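PDB 3N4F: mandelate racemase/muconate lactonizing protein from Geobacillus sp., which probably catalyses, as in other enolase-superfamily members, a magnesium-dependent reaction that starts with removal of a proton alpha to a substrate carboxylate. Local coordinates for residues T23-R28 and H39-T44; K203-A208 and L229-E234. One frame throughout, in Å; residues are numbered along the deposited sequence.

Contact 1: T23-R28 and H39-T44; sequences TGERAR and HGKSCT
Gly24 and Cys43 form a hydrogen-bonded pair in the antiparallel beta hairpin of strands 14-30 and 42-52, part of the antiparallel sheet of the N-terminal capping domain of the enolase superfamily. Gly24 N gives its hydrogen to Cys43 O at 2.8 Å, and Cys43 N returns one to Gly24 O. Thr23 with Thr44 and Glu25 with Ser42 flank them as non-hydrogen-bonded pairs; the threonines meet through their methyl groups, CG2 to CG2 at 3.9 Å. One further backbone bond follows, Arg26 N to Lys41 O at 2.8 Å, in the carbonyl plane.

Beyond this point the side chains of Lys41 and Arg26 reach across to the opposite backbone. With CG anti to its own nitrogen (chi1 -159°) and a bend at the last torsion, Lys41 brings NZ to Arg26 O at 2.7 Å, in the plane of that carbonyl. The same ammonium makes a long salt bridge with Glu25 OE1, 3.7 Å away, while Lys41 CE lies against that oxygen. Arg26 leans the other way: its NH1 donates to Gly40 O at 3.0 Å, meeting the oxygen from well above the carbonyl plane in a bent bond of 139°. Over one face of the guanidinium sits Cys43 SG, 4.0 Å above the plane of the group and over its centre.

Arg26 NE is paired with Asp338, which gives the buried guanidinium a carboxylate mate. Cys43 packs on Ile340 and Ile342 of strand 340-342, the neighbour of strand 14-30 in the sheet, whereas His39, in a classic beta bulge with Gly40 opposite Ala30, turns its ring edge-to-face with Tyr136.

Contact 2: K203-A208 and L229-E234; sequences KIMIDA and LYWLEE. With MG (magnesium ion), chain F; MG (magnesium ion), chain E.
Asp207 OD2 and Glu233 OE2 bind one magnesium ion, the aspartate at 2.1 Å. The two oxygens are 3.0 Å apart because both bind the metal. Glu263 and three waters complete the site; one water also donates to Asp207 OD1, which accepts from Asn209 N too, and to Glu234 OE1. Glu234 OE2 holds the second magnesium with Asp261, Glu238 and three further waters. Glu233 OE1 takes a hydrogen bond from Trp231 NE1 (3.2 Å) on its anti lone pair, besides a salt bridge to Lys168 and a hydrogen bond from Gln283. Behind the ligands, Glu233 N bonds to Ile206 O and Ala208 N to Glu233 O, joining parallel strands.

CG of Trp231 stands between its backbone N and carbonyl carbon (chi1 81°), which lays the indole face against selenomethionine Met205, whose SE is 3.6 Å from the six-membered ring centre. With the indole cut back to an alanine, the selenomethionine would probably be freer to turn and Glu233 OE1 held by fewer donors. On the other sheet face, Ile206 CG2 meets Leu229 CD1 at 3.8 Å. This beta-alpha-beta unit, with metal ligands at the C-terminal ends of its strands, is characteristic of the enolase-superfamily barrel.

In the fold
Contact 1 is largely a surface contact and contact 2 a buried one, and the two share no strand. The 23-28 and 39-44 segments join neighbours along the chain in an antiparallel hairpin, whereas 203-208 and 229-234 are parallel strands linked through helix 214-223. Charge is handled differently: in contact 1 basic side chains find backbone carbonyls and carboxylates, while in contact 2 carboxylates are gathered around magnesium ions, which probably offset their charge. Their centres are 24 Å apart and their nearest atoms about 9 Å, without touching. The side chain of His39 lies about 9 Å from a bound magnesium ion, consistent with the capping domain bordering the active-site end of the barrel.

Contact 1: T23-R28 and H39-T44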
loop_
_atom_site.group_PDB
_atom_site.type_symbol
_atom_site.label_atom_id
_atom_site.label_comp_id
_atom_site.label_asym_id
_atom_site.label_seq_id
_atom_site.Cartn_x
_atom_site.Cartn_y
_atom_site.Cartn_z
ATOM N N THR A 23 7.697 -7.841 14.952
ATOM C CA THR A 23 7.766 -9.034 14.082
ATOM C C THR A 23 6.436 -9.774 14.062
ATOM O O THR A 23 5.665 -9.713 15.020
ATOM C CB THR A 23 8.867 -10.039 14.544
ATOM O OG1 THR A 23 8.620 -10.433 15.901
ATOM C CG2 THR A 23 10.240 -9.450 14.416
ATOM N N GLY A 24 6.180 -10.472 12.963
ATOM C CA GLY A 24 5.013 -11.314 12.843
ATOM C C GLY A 24 5.013 -12.140 11.568
ATOM O O GLY A 24 6.074 -12.443 10.992
ATOM N N GLU A 25 3.810 -12.477 11.121
ATOM C CA GLU A 25 3.614 -13.456 10.059
ATOM C C GLU A 25 2.361 -13.185 9.243
ATOM O O GLU A 25 1.316 -12.781 9.779
ATOM C CB GLU A 25 3.512 -14.870 10.651
ATOM C CG GLU A 25 4.844 -15.462 11.097
ATOM C CD GLU A 25 4.716 -16.872 11.651
ATOM O OE1 GLU A 25 3.617 -17.472 11.540
ATOM O OE2 GLU A 25 5.725 -17.384 12.196
ATOM N N ARG A 26 2.501 -13.388 7.939
ATOM C CA ARG A 26 1.385 -13.544 7.024
ATOM C C ARG A 26 0.549 -14.761 7.386
ATOM O O ARG A 26 1.066 -15.749 7.922
ATOM C CB ARG A 26 1.922 -13.799 5.615
ATOM C CG ARG A 26 1.803 -12.665 4.726
ATOM C CD ARG A 26 2.570 -12.933 3.442
ATOM N NE ARG A 26 3.144 -11.671 3.059
ATOM C CZ ARG A 26 4.434 -11.419 2.959
ATOM N NH1 ARG A 26 5.343 -12.376 3.168
ATOM N NH2 ARG A 26 4.809 -10.185 2.657
ATOM N N ALA A 27 -0.735 -14.699 7.052
ATOM C CA ALA A 27 -1.652 -15.820 7.270
ATOM C C ALA A 27 -1.267 -17.016 6.385
ATOM O O ALA A 27 -1.443 -18.173 6.776
ATOM C CB ALA A 27 -3.091 -15.387 7.001
ATOM N N ARG A 28 -0.691 -16.738 5.218
ATOM C CA ARG A 28 -0.305 -17.796 4.315
ATOM C C ARG A 28 1.001 -17.412 3.630
ATOM O O ARG A 28 1.156 -16.285 3.171
ATOM C CB ARG A 28 -1.418 -18.053 3.271
ATOM C CG ARG A 28 -1.148 -19.247 2.310
ATOM C CD ARG A 28 -2.259 -19.415 1.253
ATOM N NE ARG A 28 -2.220 -18.315 0.287
ATOM C CZ ARG A 28 -3.136 -17.361 0.182
ATOM N NH1 ARG A 28 -4.216 -17.349 0.978
ATOM N NH2 ARG A 28 -2.975 -16.423 -0.745
ATOM N N HIS A 39 8.579 -15.332 -1.302
ATOM C CA HIS A 39 8.535 -14.178 -0.391
ATOM C C HIS A 39 8.373 -14.607 1.071
ATOM O O HIS A 39 8.852 -13.925 1.975
ATOM C CB HIS A 39 7.415 -13.211 -0.804
ATOM C CG HIS A 39 7.705 -12.477 -2.082
ATOM N ND1 HIS A 39 7.717 -13.098 -3.311
ATOM C CD2 HIS A 39 8.013 -11.178 -2.313
ATOM C CE1 HIS A 39 8.032 -12.215 -4.246
ATOM N NE2 HIS A 39 8.219 -11.043 -3.664
ATOM N N GLY A 40 7.712 -15.734 1.298
ATOM C CA GLY A 40 7.742 -16.372 2.622
ATOM C C GLY A 40 6.588 -15.931 3.505
ATOM O O GLY A 40 5.617 -15.350 3.011
ATOM N N LYS A 41 6.711 -16.212 4.803
ATOM C CA LYS A 41 5.631 -16.013 5.794
ATOM C C LYS A 41 6.004 -14.930 6.825
ATOM O O LYS A 41 5.134 -14.258 7.375
ATOM C CB LYS A 41 5.354 -17.332 6.518
ATOM C CG LYS A 41 3.988 -17.449 7.192
ATOM C CD LYS A 41 3.725 -18.901 7.596
ATOM C CE LYS A 41 2.755 -19.036 8.757
ATOM N NZ LYS A 41 1.484 -18.304 8.589
ATOM N N SER A 42 7.302 -14.762 7.073
ATOM C CA SER A 42 7.788 -13.826 8.099
ATOM C C SER A 42 7.615 -12.366 7.690
ATOM O O SER A 42 7.900 -11.999 6.549
ATOM C CB SER A 42 9.259 -14.109 8.444
ATOM O OG SER A 42 9.772 -13.101 9.299
ATOM N N CYS A 43 7.152 -11.542 8.630
ATOM C CA CYS A 43 6.930 -10.109 8.385
ATOM C C CYS A 43 7.517 -9.262 9.511
ATOM O O CYS A 43 7.508 -9.678 10.677
ATOM C CB CYS A 43 5.428 -9.795 8.251
ATOM S SG CYS A 43 4.562 -10.592 6.866
ATOM N N THR A 44 8.031 -8.083 9.159
ATOM C CA THR A 44 8.475 -7.118 10.168
ATOM C C THR A 44 7.956 -5.716 9.853
ATOM O O THR A 44 7.559 -5.421 8.713
ATOM C CB THR A 44 10.014 -7.093 10.335
ATOM O OG1 THR A 44 10.613 -6.650 9.123
ATOM C CG2 THR A 44 10.568 -8.472 10.697
#

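Contact 2: K203-A208 and L229-E234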
loop_
_atom_site.group_PDB
_atom_site.type_symbol
_atom_site.label_atom_id
_atom_site.label_comp_id
_atom_site.label_asym_id
_atom_site.label_seq_id
_atom_site.Cartn_x
_atom_site.Cartn_y
_atom_site.Cartn_z
ATOM N N LYS A 203 -13.772 -7.871 -8.832
ATOM C CA LYS A 203 -12.784 -7.276 -9.731
ATOM C C LYS A 203 -11.521 -8.122 -9.663
ATOM O O LYS A 203 -11.140 -8.577 -8.595
ATOM C CB LYS A 203 -12.469 -5.831 -9.338
ATOM C CG LYS A 203 -13.644 -4.878 -9.536
ATOM C CD LYS A 203 -13.262 -3.450 -9.203
ATOM C CE LYS A 203 -14.454 -2.518 -9.345
ATOM N NZ LYS A 203 -15.433 -2.685 -8.189
ATOM N N ILE A 204 -10.891 -8.319 -10.810
ATOM C CA ILE A 204 -9.687 -9.123 -10.900
ATOM C C ILE A 204 -8.616 -8.217 -11.459
ATOM O O ILE A 204 -8.840 -7.547 -12.458
ATOM C CB ILE A 204 -9.876 -10.345 -11.854
ATOM C CG1 ILE A 204 -11.015 -11.261 -11.376
ATOM C CG2 ILE A 204 -8.544 -11.129 -12.037
ATOM C CD1 ILE A 204 -10.846 -11.833 -9.976
HETATM N N MSE A 205 -7.475 -8.166 -10.787
HETATM C CA MSE A 205 -6.315 -7.452 -11.319
HETATM C C MSE A 205 -5.255 -8.485 -11.586
HETATM O O MSE A 205 -5.231 -9.510 -10.927
HETATM C CB MSE A 205 -5.812 -6.404 -10.326
HETATM C CG MSE A 205 -6.529 -5.065 -10.432
HETATM SE SE MSE A 205 -7.039 -4.438 -8.654
HETATM C CE MSE A 205 -8.422 -5.787 -8.523
ATOM N N ILE A 206 -4.423 -8.248 -12.591
ATOM C CA ILE A 206 -3.280 -9.116 -12.828
ATOM C C ILE A 206 -1.980 -8.302 -12.812
ATOM O O ILE A 206 -1.915 -7.178 -13.314
ATOM C CB ILE A 206 -3.435 -9.972 -14.117
ATOM C CG1 ILE A 206 -3.624 -9.088 -15.369
ATOM C CG2 ILE A 206 -4.644 -10.919 -13.960
ATOM C CD1 ILE A 206 -3.630 -9.859 -16.710
ATOM N N ASP A 207 -0.950 -8.887 -12.223
ATOM C CA ASP A 207 0.321 -8.207 -12.069
ATOM C C ASP A 207 1.417 -9.124 -12.589
ATOM O O ASP A 207 1.658 -10.200 -12.041
ATOM C CB ASP A 207 0.510 -7.880 -10.589
ATOM C CG ASP A 207 1.847 -7.215 -10.285
ATOM O OD1 ASP A 207 2.760 -7.106 -11.151
ATOM O OD2 ASP A 207 1.983 -6.790 -9.133
ATOM N N ALA A 208 2.089 -8.693 -13.646
ATOM C CA ALA A 208 3.125 -9.513 -14.253
ATOM C C ALA A 208 4.534 -9.281 -13.744
ATOM O O ALA A 208 5.466 -9.932 -14.228
ATOM C CB ALA A 208 3.105 -9.354 -15.768
ATOM N N LEU A 229 -11.629 -8.146 -15.678
ATOM C CA LEU A 229 -10.294 -7.642 -15.496
ATOM C C LEU A 229 -10.325 -6.127 -15.303
ATOM O O LEU A 229 -10.599 -5.370 -16.250
ATOM C CB LEU A 229 -9.469 -8.009 -16.718
ATOM C CG LEU A 229 -7.988 -8.275 -16.501
ATOM C CD1 LEU A 229 -7.787 -9.419 -15.498
ATOM C CD2 LEU A 229 -7.353 -8.598 -17.834
ATOM N N TYR A 230 -10.071 -5.686 -14.073
ATOM C CA TYR A 230 -10.118 -4.268 -13.737
ATOM C C TYR A 230 -8.842 -3.515 -14.123
ATOM O O TYR A 230 -8.927 -2.417 -14.655
ATOM C CB TYR A 230 -10.447 -4.073 -12.254
ATOM C CG TYR A 230 -10.654 -2.633 -11.853
ATOM C CD1 TYR A 230 -11.844 -1.968 -12.149
ATOM C CD2 TYR A 230 -9.653 -1.931 -11.180
ATOM C CE1 TYR A 230 -12.031 -0.647 -11.771
ATOM C CE2 TYR A 230 -9.826 -0.626 -10.805
ATOM C CZ TYR A 230 -11.015 0.015 -11.097
ATOM O OH TYR A 230 -11.188 1.322 -10.721
ATOM N N TRP A 231 -7.671 -4.078 -13.825
ATOM C CA TRP A 231 -6.421 -3.479 -14.320
ATOM C C TRP A 231 -5.326 -4.497 -14.585
ATOM O O TRP A 231 -5.332 -5.604 -14.022
ATOM C CB TRP A 231 -5.927 -2.282 -13.450
ATOM C CG TRP A 231 -5.156 -2.571 -12.172
ATOM C CD1 TRP A 231 -4.119 -3.467 -11.993
ATOM C CD2 TRP A 231 -5.330 -1.910 -10.904
ATOM N NE1 TRP A 231 -3.662 -3.403 -10.693
ATOM C CE2 TRP A 231 -4.395 -2.469 -10.003
ATOM C CE3 TRP A 231 -6.206 -0.906 -10.438
ATOM C CZ2 TRP A 231 -4.304 -2.058 -8.656
ATOM C CZ3 TRP A 231 -6.104 -0.495 -9.095
ATOM C CH2 TRP A 231 -5.165 -1.079 -8.227
ATOM N N LEU A 232 -4.420 -4.085 -15.466
ATOM C CA LEU A 232 -3.169 -4.748 -15.775
ATOM C C LEU A 232 -1.980 -3.918 -15.232
ATOM O O LEU A 232 -1.759 -2.770 -15.630
ATOM C CB LEU A 232 -3.024 -4.857 -17.272
ATOM C CG LEU A 232 -1.663 -5.264 -17.819
ATOM C CD1 LEU A 232 -1.410 -6.749 -17.486
ATOM C CD2 LEU A 232 -1.671 -5.032 -19.303
ATOM N N GLU A 233 -1.184 -4.544 -14.383
ATOM C CA GLU A 233 -0.152 -3.851 -13.635
ATOM C C GLU A 233 1.199 -4.412 -14.051
ATOM O O GLU A 233 1.405 -5.627 -14.008
ATOM C CB GLU A 233 -0.384 -4.074 -12.151
ATOM C CG GLU A 233 0.815 -3.786 -11.243
ATOM C CD GLU A 233 0.437 -3.827 -9.774
ATOM O OE1 GLU A 233 -0.776 -3.801 -9.452
ATOM O OE2 GLU A 233 1.367 -3.865 -8.939
ATOM N N GLU A 234 2.092 -3.513 -14.445
ATOM C CA GLU A 234 3.482 -3.859 -14.822
ATOM C C GLU A 234 3.557 -5.085 -15.722
ATOM O O GLU A 234 4.250 -6.055 -15.404
ATOM C CB GLU A 234 4.356 -4.058 -13.574
ATOM C CG GLU A 234 4.519 -2.805 -12.698
ATOM C CD GLU A 234 5.818 -2.800 -11.890
ATOM O OE1 GLU A 234 6.066 -3.779 -11.143
ATOM O OE2 GLU A 234 6.579 -1.805 -11.987
HETATM MG MG MG F . 2.916 -5.026 -8.353
HETATM MG MG MG E . 6.813 -0.413 -13.576
HETATM O O HOH W 1 4.037 -4.952 -10.072
HETATM O O HOH W 2 6.410 -1.807 -15.046
HETATM O O HOH W 3 7.343 1.144 -12.192
HETATM O O HOH W 4 8.814 -1.134 -13.782
HETATM O O HOH W 5 1.973 -5.218 -6.482
HETATM O O HOH W 6 4.395 -5.947 -7.310
#